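Putative hyaluronoglucosaminidase (Clostridium perfringens, PDB 6PWI) is a family 84 glycoside hydrolase that probably acts as a hexosaminidase, seen here as a piece of a longer secreted protein that includes its catalytic domain. Local coordinates at residues Q178-Y187 with K207-K216. Numbering follows the deposited sequence.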
ATOM      1  N   GLN A 178      -1.983  12.911   6.873  1.00 29.38           N
ATOM      2  CA  GLN A 178      -0.631  13.195   7.325  1.00 30.52           C
ATOM      3  C   GLN A 178       0.291  12.013   6.995  1.00 30.17           C
ATOM      4  O   GLN A 178       1.382  12.220   6.472  1.00 30.87           O
ATOM      5  CB  GLN A 178      -0.668  13.582   8.806  1.00 33.46           C
ATOM      6  CG  GLN A 178       0.689  13.890   9.427  1.00 39.36           C
ATOM      7  CD  GLN A 178       0.676  13.962  10.940  1.00 44.44           C
ATOM      8  OE1 GLN A 178      -0.299  13.617  11.609  1.00 48.34           O
ATOM      9  NE2 GLN A 178       1.787  14.407  11.507  1.00 44.62           N
ATOM     10  N   TRP A 179      -0.152  10.777   7.273  1.00 30.08           N
ATOM     11  CA  TRP A 179       0.666   9.588   7.061  1.00 29.60           C
ATOM     12  C   TRP A 179       0.014   8.650   6.052  1.00 27.82           C
ATOM     13  O   TRP A 179      -1.183   8.390   6.123  1.00 27.85           O
ATOM     14  CB  TRP A 179       0.974   8.858   8.376  1.00 32.82           C
ATOM     15  CG  TRP A 179       1.522   9.757   9.438  1.00 37.74           C
ATOM     16  CD1 TRP A 179       0.923  10.052  10.626  1.00 39.89           C
ATOM     17  CD2 TRP A 179       2.746  10.525   9.400  1.00 41.86           C
ATOM     18  NE1 TRP A 179       1.692  10.934  11.337  1.00 45.10           N
ATOM     19  CE2 TRP A 179       2.818  11.245  10.612  1.00 44.91           C
ATOM     20  CE3 TRP A 179       3.791  10.682   8.475  1.00 43.00           C
ATOM     21  CZ2 TRP A 179       3.887  12.100  10.914  1.00 45.24           C
ATOM     22  CZ3 TRP A 179       4.848  11.519   8.776  1.00 43.25           C
ATOM     23  CH2 TRP A 179       4.891  12.227   9.979  1.00 43.76           C
ATOM     24  N   ARG A 180       0.833   8.151   5.119  1.00 25.80           N
ATOM     25  CA  ARG A 180       0.422   7.202   4.098  1.00 24.10           C
ATOM     26  C   ARG A 180       1.529   6.167   3.918  1.00 24.20           C
ATOM     27  O   ARG A 180       2.663   6.511   3.584  1.00 25.16           O
ATOM     28  CB  ARG A 180       0.180   7.918   2.768  1.00 23.58           C
ATOM     29  CG  ARG A 180      -0.707   9.152   2.859  1.00 23.89           C
ATOM     30  CD  ARG A 180      -0.635  10.039   1.628  1.00 23.70           C
ATOM     31  NE  ARG A 180       0.698  10.551   1.308  1.00 24.14           N
ATOM     32  CZ  ARG A 180       1.293  11.585   1.910  1.00 24.06           C
ATOM     33  NH1 ARG A 180       0.677  12.231   2.887  1.00 23.21           N
ATOM     34  NH2 ARG A 180       2.502  11.969   1.530  1.00 23.30           N
ATOM     35  N   GLY A 181       1.204   4.894   4.153  1.00 22.98           N
ATOM     36  CA  GLY A 181       2.178   3.853   3.891  1.00 22.26           C
ATOM     37  C   GLY A 181       1.733   2.476   4.366  1.00 22.70           C
ATOM     38  O   GLY A 181       0.548   2.146   4.363  1.00 22.58           O
ATOM     39  N   PHE A 182       2.725   1.684   4.771  1.00 22.11           N
ATOM     40  CA  PHE A 182       2.532   0.279   5.070  1.00 20.95           C
ATOM     41  C   PHE A 182       3.416  -0.088   6.256  1.00 20.82           C
ATOM     42  O   PHE A 182       4.476   0.501   6.459  1.00 20.34           O
ATOM     43  CB  PHE A 182       2.857  -0.567   3.835  1.00 21.02           C
ATOM     44  CG  PHE A 182       4.216  -0.327   3.220  1.00 21.66           C
ATOM     45  CD1 PHE A 182       5.284  -1.174   3.497  1.00 21.46           C
ATOM     46  CD2 PHE A 182       4.433   0.740   2.353  1.00 21.88           C
ATOM     47  CE1 PHE A 182       6.531  -0.960   2.922  1.00 21.55           C
ATOM     48  CE2 PHE A 182       5.683   0.959   1.786  1.00 21.37           C
ATOM     49  CZ  PHE A 182       6.731   0.110   2.071  1.00 21.06           C
ATOM     50  N   ILE A 183       2.951  -1.076   7.023  1.00 21.14           N
ATOM     51  CA  ILE A 183       3.633  -1.575   8.204  1.00 21.13           C
ATOM     52  C   ILE A 183       3.829  -3.077   8.040  1.00 22.22           C
ATOM     53  O   ILE A 183       2.877  -3.798   7.742  1.00 24.60           O
ATOM     54  CB  ILE A 183       2.816  -1.263   9.474  1.00 20.09           C
ATOM     55  CG1 ILE A 183       3.503  -1.815  10.726  1.00 19.58           C
ATOM     56  CG2 ILE A 183       1.386  -1.773   9.338  1.00 18.94           C
ATOM     57  CD1 ILE A 183       2.937  -1.291  12.021  1.00 19.14           C
ATOM     58  N   GLU A 184       5.063  -3.533   8.266  1.00 22.05           N
ATOM     59  CA  GLU A 184       5.337  -4.957   8.344  1.00 22.20           C
ATOM     60  C   GLU A 184       4.963  -5.435   9.747  1.00 22.38           C
ATOM     61  O   GLU A 184       5.809  -5.469  10.634  1.00 22.96           O
ATOM     62  CB  GLU A 184       6.808  -5.215   8.006  1.00 22.26           C
ATOM     63  CG  GLU A 184       7.143  -6.684   7.840  1.00 23.25           C
ATOM     64  CD  GLU A 184       8.564  -7.032   7.419  1.00 24.31           C
ATOM     65  OE1 GLU A 184       9.285  -6.139   6.896  1.00 23.27           O
ATOM     66  OE2 GLU A 184       8.948  -8.212   7.614  1.00 25.37           O
ATOM     67  N   GLY A 185       3.692  -5.793   9.948  1.00 22.31           N
ATOM     68  CA  GLY A 185       3.207  -6.072  11.292  1.00 22.83           C
ATOM     69  C   GLY A 185       2.277  -7.282  11.380  1.00 24.08           C
ATOM     70  O   GLY A 185       1.396  -7.323  12.240  1.00 25.13           O
ATOM     71  N   TYR A 186       2.495  -8.276  10.510  1.00 23.71           N
ATOM     72  CA  TYR A 186       1.693  -9.488  10.487  1.00 24.83           C
ATOM     73  C   TYR A 186       2.454 -10.621  11.177  1.00 25.64           C
ATOM     74  O   TYR A 186       3.633 -10.471  11.464  1.00 27.51           O
ATOM     75  CB  TYR A 186       1.421  -9.877   9.035  1.00 23.39           C
ATOM     76  CG  TYR A 186       2.675 -10.032   8.214  1.00 22.98           C
ATOM     77  CD1 TYR A 186       3.419 -11.203   8.254  1.00 22.22           C
ATOM     78  CD2 TYR A 186       3.136  -8.994   7.416  1.00 22.52           C
ATOM     79  CE1 TYR A 186       4.578 -11.345   7.504  1.00 21.79           C
ATOM     80  CE2 TYR A 186       4.292  -9.121   6.664  1.00 22.00           C
ATOM     81  CZ  TYR A 186       5.015 -10.300   6.710  1.00 21.55           C
ATOM     82  OH  TYR A 186       6.155 -10.421   5.975  1.00 21.55           O
ATOM     83  N   TYR A 187       1.777 -11.750  11.421  1.00 27.35           N
ATOM     84  CA  TYR A 187       2.402 -12.996  11.843  1.00 28.42           C
ATOM     85  C   TYR A 187       2.708 -13.832  10.608  1.00 27.68           C
ATOM     86  O   TYR A 187       1.809 -14.170   9.846  1.00 30.17           O
ATOM     87  CB  TYR A 187       1.483 -13.787  12.776  1.00 31.79           C
ATOM     88  CG  TYR A 187       1.114 -13.071  14.053  1.00 38.31           C
ATOM     89  CD1 TYR A 187       1.853 -13.259  15.217  1.00 40.13           C
ATOM     90  CD2 TYR A 187       0.033 -12.194  14.104  1.00 38.90           C
ATOM     91  CE1 TYR A 187       1.527 -12.596  16.393  1.00 41.66           C
ATOM     92  CE2 TYR A 187      -0.306 -11.524  15.271  1.00 39.88           C
ATOM     93  CZ  TYR A 187       0.444 -11.727  16.421  1.00 42.48           C
ATOM     94  OH  TYR A 187       0.118 -11.078  17.580  1.00 44.61           O
ATOM     95  N   LYS A 207       3.663   8.598  -3.585  1.00 21.16           N
ATOM     96  CA  LYS A 207       3.680   9.674  -2.601  1.00 20.01           C
ATOM     97  C   LYS A 207       3.450   9.147  -1.184  1.00 20.33           C
ATOM     98  O   LYS A 207       3.031   9.900  -0.307  1.00 20.21           O
ATOM     99  CB  LYS A 207       2.665  10.764  -2.960  1.00 18.53           C
ATOM    100  CG  LYS A 207       2.822  11.377  -4.346  1.00 18.09           C
ATOM    101  CD  LYS A 207       1.977  12.620  -4.520  1.00 17.89           C
ATOM    102  CE  LYS A 207       2.225  13.355  -5.818  1.00 17.61           C
ATOM    103  NZ  LYS A 207       1.688  12.611  -6.980  1.00 16.89           N
ATOM    104  N   MET A 208       3.735   7.858  -0.954  1.00 20.57           N
ATOM    105  CA  MET A 208       3.728   7.311   0.394  1.00 21.16           C
ATOM    106  C   MET A 208       4.923   7.870   1.165  1.00 20.91           C
ATOM    107  O   MET A 208       5.946   8.197   0.565  1.00 21.48           O
ATOM    108  CB  MET A 208       3.786   5.781   0.372  1.00 21.55           C
ATOM    109  CG  MET A 208       2.452   5.156   0.012  1.00 23.11           C
ATOM    110  SD  MET A 208       2.439   3.353   0.160  1.00 26.04           S
ATOM    111  CE  MET A 208       0.829   3.084   0.898  1.00 23.24           C
ATOM    112  N   ASN A 209       4.790   7.976   2.496  1.00 19.97           N
ATOM    113  CA  ASN A 209       5.830   8.614   3.287  1.00 19.62           C
ATOM    114  C   ASN A 209       6.281   7.731   4.453  1.00 20.42           C
ATOM    115  O   ASN A 209       7.115   8.159   5.244  1.00 20.50           O
ATOM    116  CB  ASN A 209       5.450  10.045   3.697  1.00 19.37           C
ATOM    117  CG  ASN A 209       4.232  10.173   4.596  1.00 19.27           C
ATOM    118  OD1 ASN A 209       3.730   9.190   5.144  1.00 19.19           O
ATOM    119  ND2 ASN A 209       3.758  11.396   4.784  1.00 18.31           N
ATOM    120  N   SER A 210       5.749   6.502   4.553  1.00 20.92           N
ATOM    121  CA  SER A 210       5.918   5.713   5.764  1.00 21.17           C
ATOM    122  C   SER A 210       6.097   4.234   5.452  1.00 21.33           C
ATOM    123  O   SER A 210       5.237   3.621   4.821  1.00 22.35           O
ATOM    124  CB  SER A 210       4.742   5.894   6.683  1.00 21.68           C
ATOM    125  OG  SER A 210       4.686   7.223   7.169  1.00 23.36           O
ATOM    126  N   TYR A 211       7.207   3.667   5.930  1.00 20.57           N
ATOM    127  CA  TYR A 211       7.324   2.226   6.082  1.00 20.69           C
ATOM    128  C   TYR A 211       7.614   1.938   7.549  1.00 20.98           C
ATOM    129  O   TYR A 211       8.705   2.228   8.025  1.00 21.79           O
ATOM    130  CB  TYR A 211       8.401   1.641   5.164  1.00 20.42           C
ATOM    131  CG  TYR A 211       8.864   0.251   5.532  1.00 20.89           C
ATOM    132  CD1 TYR A 211       7.974  -0.714   5.988  1.00 21.39           C
ATOM    133  CD2 TYR A 211      10.195  -0.117   5.406  1.00 21.10           C
ATOM    134  CE1 TYR A 211       8.395  -1.992   6.326  1.00 21.58           C
ATOM    135  CE2 TYR A 211      10.636  -1.391   5.740  1.00 20.89           C
ATOM    136  CZ  TYR A 211       9.732  -2.333   6.198  1.00 21.34           C
ATOM    137  OH  TYR A 211      10.153  -3.588   6.521  1.00 21.96           O
ATOM    138  N   ILE A 212       6.617   1.407   8.265  1.00 20.61           N
ATOM    139  CA  ILE A 212       6.821   1.100   9.667  1.00 20.77           C
ATOM    140  C   ILE A 212       7.374  -0.314   9.776  1.00 21.71           C
ATOM    141  O   ILE A 212       6.716  -1.282   9.403  1.00 22.43           O
ATOM    142  CB  ILE A 212       5.546   1.311  10.501  1.00 20.81           C
ATOM    143  CG1 ILE A 212       5.069   2.763  10.423  1.00 20.11           C
ATOM    144  CG2 ILE A 212       5.783   0.879  11.942  1.00 20.09           C
ATOM    145  CD1 ILE A 212       3.572   2.902  10.432  1.00 19.83           C
ATOM    146  N   PHE A 213       8.613  -0.390  10.273  1.00 22.81           N
ATOM    147  CA  PHE A 213       9.360  -1.623  10.434  1.00 23.48           C
ATOM    148  C   PHE A 213       9.046  -2.219  11.805  1.00 23.49           C
ATOM    149  O   PHE A 213       9.598  -1.775  12.812  1.00 23.84           O
ATOM    150  CB  PHE A 213      10.846  -1.297  10.277  1.00 23.47           C
ATOM    151  CG  PHE A 213      11.805  -2.453  10.375  1.00 23.22           C
ATOM    152  CD1 PHE A 213      12.073  -3.249   9.275  1.00 23.64           C
ATOM    153  CD2 PHE A 213      12.475  -2.714  11.561  1.00 23.98           C
ATOM    154  CE1 PHE A 213      12.976  -4.298   9.363  1.00 24.08           C
ATOM    155  CE2 PHE A 213      13.380  -3.761  11.652  1.00 23.69           C
ATOM    156  CZ  PHE A 213      13.632  -4.549  10.550  1.00 24.05           C
ATOM    157  N   ALA A 214       8.155  -3.222  11.830  1.00 23.35           N
ATOM    158  CA  ALA A 214       7.758  -3.875  13.071  1.00 23.45           C
ATOM    159  C   ALA A 214       7.748  -5.403  12.933  1.00 24.13           C
ATOM    160  O   ALA A 214       6.836  -6.066  13.432  1.00 24.44           O
ATOM    161  CB  ALA A 214       6.415  -3.340  13.514  1.00 21.83           C
ATOM    162  N   PRO A 215       8.764  -6.034  12.298  1.00 24.62           N
ATOM    163  CA  PRO A 215       8.733  -7.481  12.074  1.00 25.70           C
ATOM    164  C   PRO A 215       8.884  -8.217  13.401  1.00 27.77           C
ATOM    165  O   PRO A 215       9.720  -7.851  14.223  1.00 28.79           O
ATOM    166  CB  PRO A 215       9.938  -7.750  11.162  1.00 25.53           C
ATOM    167  CG  PRO A 215      10.886  -6.585  11.419  1.00 25.95           C
ATOM    168  CD  PRO A 215      10.014  -5.413  11.826  1.00 25.27           C
ATOM    169  N   LYS A 216       8.074  -9.263  13.595  1.00 30.83           N
ATOM    170  CA  LYS A 216       7.871  -9.850  14.914  1.00 32.02           C
ATOM    171  C   LYS A 216       9.059 -10.708  15.345  1.00 33.47           C
ATOM    172  O   LYS A 216       9.170 -11.045  16.518  1.00 36.34           O
ATOM    173  CB  LYS A 216       6.545 -10.614  14.972  1.00 29.98           C
ATOM    174  CG  LYS A 216       5.324  -9.721  15.104  1.00 29.25           C
ATOM    175  CD  LYS A 216       4.038 -10.399  14.737  1.00 31.39           C
ATOM    176  CE  LYS A 216       2.918  -9.403  14.510  1.00 32.69           C
ATOM    177  NZ  LYS A 216       2.617  -8.628  15.736  1.00 33.54           N
TER
HETATM  178  O   HOH W   1       6.005  -9.029  11.496  1.00 32.66           O
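Backbone bonds pair F182 and E184 with S210 and I212: F182 N donates to S210 O, F182 O accepts from I212 N (2.9 Å), and E184 N reaches I212 O (3.0 Å). Short segments of the two strands run parallel, 14° apart.

At the start of the pair, the side-chain amide of N209 extends the pattern. Its ND2 gives a straight bond to Q178 O (3.0 Å), while OD1 takes R180 N and S210 OG from opposite faces of the amide plane; held at both ends, the amide has its rotation fixed. A kink about the CG-CD bond of R180 (chi3 -59°) turns the guanidinium edge to K207 O, gripped by both NE and NH2 (2.8 Å from NH2). NH1 of the same group forms a salt bridge with D126.

Two polar side chains meet on the helix 193-204 side: Y211 OH donates to E184 OE1 (2.7 Å), with ring and carboxylate only 10° from coplanar. R196 of that helix salt-bridges the same oxygen, and W191 N binds OE2.

Apolar contacts flank the strands. The rings of F182 and Y211 form an offset pair with little overlap, F182 CE1 lying 3.4 Å from Y211 CD1, and M208 SD sits at the F182 ring edge, a Met-aromatic contact. Facing the barrel interior, I183 CD1 meets I212 CG2 (3.6 Å).

Beyond the strands, K216 lays CE over the centre of the Y187 ring, with NZ in cation-pi range, and a water links Y186 O to K216 N.

These are the first two strands of a (beta/alpha)8 TIM barrel, joined by a beta-alpha-beta crossover; the loop after 210-213 brings K216 near D299, the predicted proton donor.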